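Local coordinates for protein tripartite terminase subunit 3 (Human herpesvirus 5, PDB 3N4P) that probably serves as the nuclease-bearing large subunit of the terminase motor that packages viral DNA into capsids, represented here by its C-terminal nuclease domain, at residues I150-L153 and I154-S157; Q156-Q159 and S160-I164; T214-S218 and H219-E223. All blocks are in the same frame, centred on the assembly; numbering follows the deposited sequence.

In the fold
Interactions 1 and 2 are successive stretches of helix 144-161, sharing Gln-156 and Ser-157, with centres about 9 Å apart. This helix is the crossover between the parallel strands 133-138 and 165-172, so interaction 1 forms part of its body and interaction 2 its exit. Interaction 1 lies nearer the nuclease site: the side chain of Ile-150 is about 9 Å from those of Asp-68 and Glu-139, which hold a magnesium ion, whereas interaction 2 lies away from the annotated sites. Interaction 3, the loop after strand 204-211 and the start of helix 221-229, stands apart, its centre about 25 Å from that of interaction 1, and Ile-215 lies about 10 Å from the predicted catalytic Asp-256, side chain to side chain.

Interaction 1 of 3, residues I150-L153 and I154-S157; sequences IACL and IRQS
Ile-150 and Ile-154 share one rotamer: in each, CG2 is anti to the backbone N and CG1 lies beside it. In Ile-154 (chi1 -72°) the extended chi2 (177°) then carries CD1 on toward CG2 of Ile-150, one turn earlier, and the two meet at 4.0 Å. Branched, apolar side chains suit this buried side, where Ile-154 also packs on Ile-136 of the sheet and on Ala-114 of helix 109-127. Beneath them run i to i+4 bonds: Arg-155 N gives an almost straight one to Ala-151 O (3.0 Å, 176°), and Ile-154 N bonds to Ile-150 O at 2.9 Å, with a weak i to i+3 component to Ala-151 O. The small methyl of Ala-151 fits closely against Val-138 and Phe-168. Toward the outer side, SG of Cys-152 packs 3.6 Å from OE1 of Gln-156 and 3.9 Å from NH2 of Arg-155, close contacts rather than hydrogen bonds; the arginine chain bends at chi3 to bring its guanidinium back beside this turn. Ser-157 makes a polar tie to helix 109-127, its OG bonding to Glu-115. Largely apolar toward the sheet and more polar on its outer side, this is the crossover helix of a beta-alpha-beta unit, in an RNase H-like nuclease fold.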
ATOM      1  N   ILE B 150     -17.706 -30.324   4.404  1.00 67.21           N
ATOM      2  CA  ILE B 150     -17.148 -29.175   3.723  1.00 62.92           C
ATOM      3  C   ILE B 150     -15.628 -29.198   3.776  1.00 61.93           C
ATOM      4  O   ILE B 150     -14.986 -28.969   2.753  1.00 60.91           O
ATOM      5  CB  ILE B 150     -17.747 -27.841   4.261  1.00 63.44           C
ATOM      6  CG1 ILE B 150     -19.194 -27.672   3.762  1.00 63.51           C
ATOM      7  CG2 ILE B 150     -16.816 -26.575   3.982  1.00 55.87           C
ATOM      8  CD1 ILE B 150     -19.941 -26.503   4.467  1.00 61.94           C
ATOM      9  N   ALA B 151     -15.045 -29.478   4.938  1.00 61.73           N
ATOM     10  CA  ALA B 151     -13.577 -29.578   5.010  1.00 60.38           C
ATOM     11  C   ALA B 151     -13.089 -30.548   3.946  1.00 61.48           C
ATOM     12  O   ALA B 151     -12.145 -30.261   3.174  1.00 60.70           O
ATOM     13  CB  ALA B 151     -13.115 -30.046   6.386  1.00 61.95           C
ATOM     14  N   CYS B 152     -13.729 -31.696   3.925  1.00 61.93           N
ATOM     15  CA  CYS B 152     -13.342 -32.760   3.027  1.00 65.68           C
ATOM     16  C   CYS B 152     -13.508 -32.302   1.582  1.00 62.42           C
ATOM     17  O   CYS B 152     -12.670 -32.601   0.756  1.00 63.72           O
ATOM     18  CB  CYS B 152     -14.113 -34.044   3.392  1.00 66.38           C
ATOM     19  SG  CYS B 152     -14.023 -35.288   2.166  1.00 80.78           S
ATOM     20  N   LEU B 153     -14.519 -31.484   1.290  1.00 60.63           N
ATOM     21  CA  LEU B 153     -14.710 -31.023  -0.099  1.00 57.74           C
ATOM     22  C   LEU B 153     -13.667 -30.028  -0.505  1.00 53.42           C
ATOM     23  O   LEU B 153     -13.268 -29.990  -1.627  1.00 52.63           O
ATOM     24  CB  LEU B 153     -16.134 -30.522  -0.414  1.00 56.49           C
ATOM     25  CG  LEU B 153     -17.276 -31.545  -0.373  1.00 58.95           C
ATOM     26  CD1 LEU B 153     -18.575 -30.848   0.018  1.00 58.48           C
ATOM     27  CD2 LEU B 153     -17.500 -32.410  -1.671  1.00 51.44           C
ATOM     28  N   ILE B 154     -13.186 -29.245   0.435  1.00 53.74           N
ATOM     29  CA  ILE B 154     -12.194 -28.219   0.179  1.00 50.43           C
ATOM     30  C   ILE B 154     -10.887 -28.910  -0.128  1.00 53.14           C
ATOM     31  O   ILE B 154     -10.220 -28.571  -1.117  1.00 54.71           O
ATOM     32  CB  ILE B 154     -11.973 -27.341   1.414  1.00 50.30           C
ATOM     33  CG1 ILE B 154     -13.194 -26.415   1.656  1.00 47.89           C
ATOM     34  CG2 ILE B 154     -10.648 -26.460   1.206  1.00 47.09           C
ATOM     35  CD1 ILE B 154     -13.110 -25.551   2.876  1.00 53.86           C
ATOM     36  N   ARG B 155     -10.475 -29.826   0.744  1.00 54.60           N
ATOM     37  CA  ARG B 155      -9.228 -30.558   0.566  1.00 57.75           C
ATOM     38  C   ARG B 155      -9.227 -31.218  -0.845  1.00 58.25           C
ATOM     39  O   ARG B 155      -8.240 -31.179  -1.573  1.00 58.19           O
ATOM     40  CB  ARG B 155      -9.101 -31.645   1.645  1.00 60.63           C
ATOM     41  CG  ARG B 155      -7.740 -32.339   1.744  1.00 65.79           C
ATOM     42  CD  ARG B 155      -7.849 -33.717   2.456  1.00 72.90           C
ATOM     43  NE  ARG B 155      -9.062 -34.436   2.069  1.00 75.00           N
ATOM     44  CZ  ARG B 155      -9.218 -35.174   0.969  1.00 79.14           C
ATOM     45  NH1 ARG B 155      -8.228 -35.324   0.084  1.00 80.57           N
ATOM     46  NH2 ARG B 155     -10.396 -35.754   0.735  1.00 78.84           N
ATOM     47  N   GLN B 156     -10.355 -31.781  -1.201  1.00 58.65           N
ATOM     48  CA  GLN B 156     -10.591 -32.298  -2.544  1.00 61.22           C
ATOM     49  C   GLN B 156     -10.332 -31.359  -3.751  1.00 59.56           C
ATOM     50  O   GLN B 156      -9.578 -31.738  -4.658  1.00 60.25           O
ATOM     51  CB  GLN B 156     -12.015 -32.793  -2.613  1.00 62.36           C
ATOM     52  CG  GLN B 156     -12.130 -34.199  -2.320  1.00 69.06           C
ATOM     53  CD  GLN B 156     -13.582 -34.685  -2.404  1.00 76.94           C
ATOM     54  OE1 GLN B 156     -14.149 -35.163  -1.386  1.00 81.65           O
ATOM     55  NE2 GLN B 156     -14.207 -34.531  -3.591  1.00 73.51           N
ATOM     56  N   SER B 157     -10.975 -30.175  -3.796  1.00 59.01           N
ATOM     57  CA  SER B 157     -10.721 -29.224  -4.909  1.00 58.66           C
ATOM     58  C   SER B 157      -9.276 -28.778  -4.892  1.00 56.11           C
ATOM     59  O   SER B 157      -8.606 -28.790  -5.927  1.00 58.21           O
ATOM     60  CB  SER B 157     -11.601 -27.953  -4.920  1.00 57.09           C
ATOM     61  OG  SER B 157     -12.964 -28.261  -4.776  1.00 63.66           O
TER

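Interaction 2 of 3, residues Q156-Q159 and S160-I164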
ATOM      1  N   GLN B 156     -10.355 -31.781  -1.201  1.00 58.65           N
ATOM      2  CA  GLN B 156     -10.591 -32.298  -2.544  1.00 61.22           C
ATOM      3  C   GLN B 156     -10.332 -31.359  -3.751  1.00 59.56           C
ATOM      4  O   GLN B 156      -9.578 -31.738  -4.658  1.00 60.25           O
ATOM      5  CB  GLN B 156     -12.015 -32.793  -2.613  1.00 62.36           C
ATOM      6  CG  GLN B 156     -12.130 -34.199  -2.320  1.00 69.06           C
ATOM      7  CD  GLN B 156     -13.582 -34.685  -2.404  1.00 76.94           C
ATOM      8  OE1 GLN B 156     -14.149 -35.163  -1.386  1.00 81.65           O
ATOM      9  NE2 GLN B 156     -14.207 -34.531  -3.591  1.00 73.51           N
ATOM     10  N   SER B 157     -10.975 -30.175  -3.796  1.00 59.01           N
ATOM     11  CA  SER B 157     -10.721 -29.224  -4.909  1.00 58.66           C
ATOM     12  C   SER B 157      -9.276 -28.778  -4.892  1.00 56.11           C
ATOM     13  O   SER B 157      -8.606 -28.790  -5.927  1.00 58.21           O
ATOM     14  CB  SER B 157     -11.601 -27.953  -4.920  1.00 57.09           C
ATOM     15  OG  SER B 157     -12.964 -28.261  -4.776  1.00 63.66           O
ATOM     16  N   VAL B 158      -8.769 -28.446  -3.732  1.00 53.49           N
ATOM     17  CA  VAL B 158      -7.412 -27.928  -3.649  1.00 52.14           C
ATOM     18  C   VAL B 158      -6.405 -28.884  -4.259  1.00 54.07           C
ATOM     19  O   VAL B 158      -5.725 -28.528  -5.246  1.00 52.14           O
ATOM     20  CB  VAL B 158      -7.044 -27.495  -2.202  1.00 52.95           C
ATOM     21  CG1 VAL B 158      -5.566 -27.140  -2.120  1.00 53.15           C
ATOM     22  CG2 VAL B 158      -7.903 -26.322  -1.792  1.00 48.56           C
ATOM     23  N   GLN B 159      -6.413 -30.117  -3.735  1.00 56.41           N
ATOM     24  CA  GLN B 159      -5.553 -31.220  -4.187  1.00 59.54           C
ATOM     25  C   GLN B 159      -5.744 -31.686  -5.576  1.00 61.14           C
ATOM     26  O   GLN B 159      -4.800 -32.224  -6.119  1.00 62.45           O
ATOM     27  CB  GLN B 159      -5.507 -32.404  -3.185  1.00 60.09           C
ATOM     28  CG  GLN B 159      -4.761 -31.817  -1.872  1.00 63.08           C
ATOM     29  CD  GLN B 159      -4.463 -32.886  -0.841  1.00 64.70           C
ATOM     30  OE1 GLN B 159      -5.089 -33.938  -0.839  1.00 62.24           O
ATOM     31  NE2 GLN B 159      -3.482 -32.618   0.032  1.00 65.37           N
ATOM     32  N   SER B 160      -6.953 -31.517  -6.134  1.00 62.40           N
ATOM     33  CA  SER B 160      -7.214 -31.806  -7.566  1.00 64.01           C
ATOM     34  C   SER B 160      -6.435 -30.831  -8.402  1.00 64.33           C
ATOM     35  O   SER B 160      -5.940 -31.204  -9.456  1.00 66.40           O
ATOM     36  CB  SER B 160      -8.666 -31.551  -7.963  1.00 63.61           C
ATOM     37  OG  SER B 160      -9.613 -32.294  -7.218  1.00 68.21           O
ATOM     38  N   SER B 161      -6.328 -29.580  -7.924  1.00 61.13           N
ATOM     39  CA  SER B 161      -5.766 -28.500  -8.712  1.00 61.69           C
ATOM     40  C   SER B 161      -4.276 -28.266  -8.581  1.00 61.99           C
ATOM     41  O   SER B 161      -3.673 -27.791  -9.519  1.00 62.03           O
ATOM     42  CB  SER B 161      -6.495 -27.166  -8.421  1.00 59.79           C
ATOM     43  OG  SER B 161      -7.747 -27.156  -9.117  1.00 63.61           O
ATOM     44  N   THR B 162      -3.706 -28.563  -7.419  1.00 62.58           N
ATOM     45  CA  THR B 162      -2.327 -28.214  -7.088  1.00 63.95           C
ATOM     46  C   THR B 162      -1.737 -29.153  -5.995  1.00 65.03           C
ATOM     47  O   THR B 162      -2.495 -29.751  -5.192  1.00 65.84           O
ATOM     48  CB  THR B 162      -2.225 -26.709  -6.657  1.00 62.84           C
ATOM     49  OG1 THR B 162      -0.848 -26.322  -6.607  1.00 67.41           O
ATOM     50  CG2 THR B 162      -2.836 -26.478  -5.296  1.00 60.57           C
ATOM     51  N   LEU B 163      -0.411 -29.317  -5.992  1.00 64.77           N
ATOM     52  CA  LEU B 163       0.282 -30.130  -4.983  1.00 64.04           C
ATOM     53  C   LEU B 163       0.771 -29.247  -3.837  1.00 62.85           C
ATOM     54  O   LEU B 163       1.699 -28.462  -4.015  1.00 63.15           O
ATOM     55  CB  LEU B 163       1.504 -30.791  -5.592  1.00 65.12           C
ATOM     56  CG  LEU B 163       2.206 -31.892  -4.783  1.00 66.90           C
ATOM     57  CD1 LEU B 163       1.281 -33.144  -4.612  1.00 55.43           C
ATOM     58  CD2 LEU B 163       3.529 -32.288  -5.436  1.00 66.43           C
ATOM     59  N   ILE B 164       0.188 -29.410  -2.658  1.00 60.80           N
ATOM     60  CA  ILE B 164       0.584 -28.679  -1.495  1.00 60.66           C
ATOM     61  C   ILE B 164       0.128 -29.463  -0.259  1.00 62.34           C
ATOM     62  O   ILE B 164      -0.839 -30.181  -0.345  1.00 61.11           O
ATOM     63  CB  ILE B 164      -0.089 -27.276  -1.515  1.00 58.04           C
ATOM     64  CG1 ILE B 164       0.456 -26.421  -0.366  1.00 58.18           C
ATOM     65  CG2 ILE B 164      -1.640 -27.424  -1.499  1.00 50.85           C
ATOM     66  CD1 ILE B 164       0.645 -24.952  -0.694  1.00 62.40           C
TER
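Gln-156 O is gripped twice by one residue, Ser-160, whose OG donates to it at 2.6 Å and whose backbone N donates at 3.0 Å, the two arriving from opposite faces of the carbonyl plane. The hydroxyl can fold back in this way because OG stands beside its own backbone N (chi1 -58°), and serine is short enough to return its donor to the preceding turn. At the helix end the last turn tightens: Ser-161 N is bifurcated between Ser-157 O (i to i+4, 3.1 Å) and Val-158 O (i to i+3, 2.9 Å). Val-158 O also accepts from Thr-162 N at 3.0 Å, nearly head-on. Thr-162 is the first residue to leave helical geometry, and its extended backbone starts the chain toward strand 165-172. Two residues on, CG2 of Ile-164 meets CG1 of Val-158, 4.0 Å away. Val-158 touches Ile-121 and Ile-164 touches Leu-125, so the helix end and the chain just beyond it both pack on helix 109-127. Carbonyls here are expected to lie at the negative end of the helix dipole; the Ser-160 hydroxyl, added to the normal backbone bond of Gln-156 O, probably offsets a little of that charge.

Interaction 3 of 3, residues T214-S218 and H219-E223; sequences TIKLS and HDPIE
The polar contacts centre on Ile-215 O, which accepts from two successive amides: Ser-218 N at 3.0 Å, and His-219 N at 3.1 Å with a fairly straight bond (158°). Together they close the chain into a tight turn after strand 204-211. His-219 then adopts an extended backbone that breaks the turn, and its own O receives a CA-H...O contact from Lys-216 CA at 3.5 Å.

Apolar contacts fill the inside of the bend. With CG1 beside the backbone N (chi1 -58°), Ile-215 turns its CG2 branch toward Pro-221, reaching Pro-221 CA at 3.7 Å and its CB a little farther off; both side chains also rest on Leu-97 of strand 91-100. On the more exposed flank, the lysine chain crosses the proline ring obliquely, CG of Lys-216 lying 3.5 Å from CG of Pro-221. The lysine's aliphatic part thus lies against the ring, while its bent chain carries NZ to Leu-210 O.

Round the His-219 ring, Ser-218 O sits over one face of the imidazole, 3.3 Å from CG of His-219, and the same ring meets Tyr-224 with their planes at about 20°.

Asp-220 OD1 accepts from Ile-222 N at 3.3 Å, the amide lying above the carboxylate plane, while OD2 forms a salt bridge with Arg-47. Proline suits the first turn of a helix, where its missing N-H costs no intrahelical bond. An aspartate N-cap followed by proline at the first helical position is a classic helix start, here opening helix 221-229.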
ATOM      1  N   THR B 214     -16.236 -13.262  -5.188  1.00 39.86           N
ATOM      2  CA  THR B 214     -17.638 -12.977  -4.874  1.00 40.69           C
ATOM      3  C   THR B 214     -17.815 -11.508  -4.525  1.00 41.40           C
ATOM      4  O   THR B 214     -18.960 -11.042  -4.444  1.00 39.87           O
ATOM      5  CB  THR B 214     -18.168 -13.777  -3.644  1.00 41.78           C
ATOM      6  OG1 THR B 214     -17.415 -13.416  -2.491  1.00 39.90           O
ATOM      7  CG2 THR B 214     -18.069 -15.283  -3.898  1.00 45.57           C
ATOM      8  N   ILE B 215     -16.711 -10.762  -4.249  1.00 39.46           N
ATOM      9  CA  ILE B 215     -16.853  -9.359  -3.934  1.00 38.62           C
ATOM     10  C   ILE B 215     -16.377  -8.401  -5.040  1.00 40.45           C
ATOM     11  O   ILE B 215     -16.966  -7.340  -5.195  1.00 41.02           O
ATOM     12  CB  ILE B 215     -16.120  -9.031  -2.578  1.00 37.94           C
ATOM     13  CG1 ILE B 215     -16.701  -9.900  -1.444  1.00 38.49           C
ATOM     14  CG2 ILE B 215     -16.194  -7.521  -2.203  1.00 35.10           C
ATOM     15  CD1 ILE B 215     -15.706  -9.908  -0.182  1.00 36.63           C
ATOM     16  N   LYS B 216     -15.267  -8.710  -5.734  1.00 40.87           N
ATOM     17  CA  LYS B 216     -14.585  -7.699  -6.576  1.00 42.58           C
ATOM     18  C   LYS B 216     -15.415  -7.079  -7.658  1.00 43.58           C
ATOM     19  O   LYS B 216     -15.200  -5.875  -8.022  1.00 44.16           O
ATOM     20  CB  LYS B 216     -13.347  -8.256  -7.288  1.00 44.94           C
ATOM     21  CG  LYS B 216     -12.064  -7.954  -6.519  1.00 48.68           C
ATOM     22  CD  LYS B 216     -10.895  -7.305  -7.369  1.00 60.21           C
ATOM     23  CE  LYS B 216      -9.777  -8.294  -7.763  1.00 63.93           C
ATOM     24  NZ  LYS B 216      -9.399  -9.262  -6.654  1.00 64.06           N
ATOM     25  N   LEU B 217     -16.368  -7.847  -8.197  1.00 42.39           N
ATOM     26  CA  LEU B 217     -17.215  -7.280  -9.214  1.00 42.83           C
ATOM     27  C   LEU B 217     -18.240  -6.240  -8.759  1.00 41.51           C
ATOM     28  O   LEU B 217     -18.794  -5.534  -9.647  1.00 43.63           O
ATOM     29  CB  LEU B 217     -17.929  -8.359 -10.124  1.00 45.97           C
ATOM     30  CG  LEU B 217     -17.101  -9.493 -10.784  1.00 50.54           C
ATOM     31  CD1 LEU B 217     -18.061 -10.371 -11.633  1.00 57.79           C
ATOM     32  CD2 LEU B 217     -15.964  -8.980 -11.690  1.00 54.10           C
ATOM     33  N   SER B 218     -18.509  -6.149  -7.462  1.00 38.59           N
ATOM     34  CA  SER B 218     -19.466  -5.182  -6.903  1.00 41.39           C
ATOM     35  C   SER B 218     -18.829  -4.070  -6.052  1.00 40.58           C
ATOM     36  O   SER B 218     -19.424  -2.992  -5.924  1.00 41.15           O
ATOM     37  CB  SER B 218     -20.487  -5.896  -5.974  1.00 41.46           C
ATOM     38  OG  SER B 218     -20.879  -7.174  -6.517  1.00 48.66           O
ATOM     39  N   HIS B 219     -17.701  -4.357  -5.416  1.00 38.98           N
ATOM     40  CA  HIS B 219     -17.027  -3.398  -4.542  1.00 39.97           C
ATOM     41  C   HIS B 219     -15.560  -3.665  -4.585  1.00 39.46           C
ATOM     42  O   HIS B 219     -15.155  -4.816  -4.730  1.00 39.62           O
ATOM     43  CB  HIS B 219     -17.384  -3.567  -3.045  1.00 37.97           C
ATOM     44  CG  HIS B 219     -18.815  -3.326  -2.746  1.00 41.76           C
ATOM     45  ND1 HIS B 219     -19.678  -4.345  -2.382  1.00 45.87           N
ATOM     46  CD2 HIS B 219     -19.547  -2.185  -2.732  1.00 42.16           C
ATOM     47  CE1 HIS B 219     -20.890  -3.853  -2.181  1.00 41.49           C
ATOM     48  NE2 HIS B 219     -20.844  -2.552  -2.407  1.00 51.13           N
ATOM     49  N   ASP B 220     -14.757  -2.625  -4.376  1.00 39.19           N
ATOM     50  CA  ASP B 220     -13.377  -2.864  -3.778  1.00 38.63           C
ATOM     51  C   ASP B 220     -13.500  -3.689  -2.482  1.00 36.31           C
ATOM     52  O   ASP B 220     -14.203  -3.233  -1.573  1.00 37.38           O
ATOM     53  CB  ASP B 220     -12.672  -1.496  -3.561  1.00 38.76           C
ATOM     54  CG  ASP B 220     -11.342  -1.627  -2.730  1.00 45.70           C
ATOM     55  OD1 ASP B 220     -10.707  -2.732  -2.637  1.00 46.90           O
ATOM     56  OD2 ASP B 220     -10.950  -0.597  -2.146  1.00 51.63           O
ATOM     57  N   PRO B 221     -12.903  -4.917  -2.399  1.00 35.51           N
ATOM     58  CA  PRO B 221     -13.108  -5.777  -1.210  1.00 35.35           C
ATOM     59  C   PRO B 221     -12.654  -5.181   0.096  1.00 37.08           C
ATOM     60  O   PRO B 221     -13.264  -5.441   1.164  1.00 35.58           O
ATOM     61  CB  PRO B 221     -12.271  -7.043  -1.471  1.00 34.58           C
ATOM     62  CG  PRO B 221     -12.141  -7.135  -3.068  1.00 34.12           C
ATOM     63  CD  PRO B 221     -12.291  -5.650  -3.547  1.00 36.49           C
ATOM     64  N   ILE B 222     -11.554  -4.424   0.043  1.00 37.92           N
ATOM     65  CA  ILE B 222     -11.097  -3.705   1.197  1.00 37.90           C
ATOM     66  C   ILE B 222     -12.046  -2.584   1.666  1.00 40.81           C
ATOM     67  O   ILE B 222     -12.222  -2.361   2.885  1.00 42.49           O
ATOM     68  CB  ILE B 222      -9.653  -3.195   0.993  1.00 38.55           C
ATOM     69  CG1 ILE B 222      -8.653  -4.398   0.829  1.00 36.76           C
ATOM     70  CG2 ILE B 222      -9.318  -2.231   2.102  1.00 35.94           C
ATOM     71  CD1 ILE B 222      -8.824  -5.453   1.928  1.00 40.95           C
ATOM     72  N   GLU B 223     -12.678  -1.872   0.742  1.00 42.29           N
ATOM     73  CA  GLU B 223     -13.728  -0.857   1.128  1.00 43.28           C
ATOM     74  C   GLU B 223     -14.960  -1.523   1.758  1.00 43.07           C
ATOM     75  O   GLU B 223     -15.487  -1.068   2.785  1.00 45.11           O
ATOM     76  CB  GLU B 223     -14.131   0.006  -0.069  1.00 45.78           C
ATOM     77  CG  GLU B 223     -15.372   0.932   0.131  1.00 53.96           C
ATOM     78  CD  GLU B 223     -15.358   2.230  -0.760  1.00 68.20           C
ATOM     79  OE1 GLU B 223     -15.309   2.130  -2.031  1.00 69.03           O
ATOM     80  OE2 GLU B 223     -15.444   3.354  -0.173  1.00 70.40           O
TER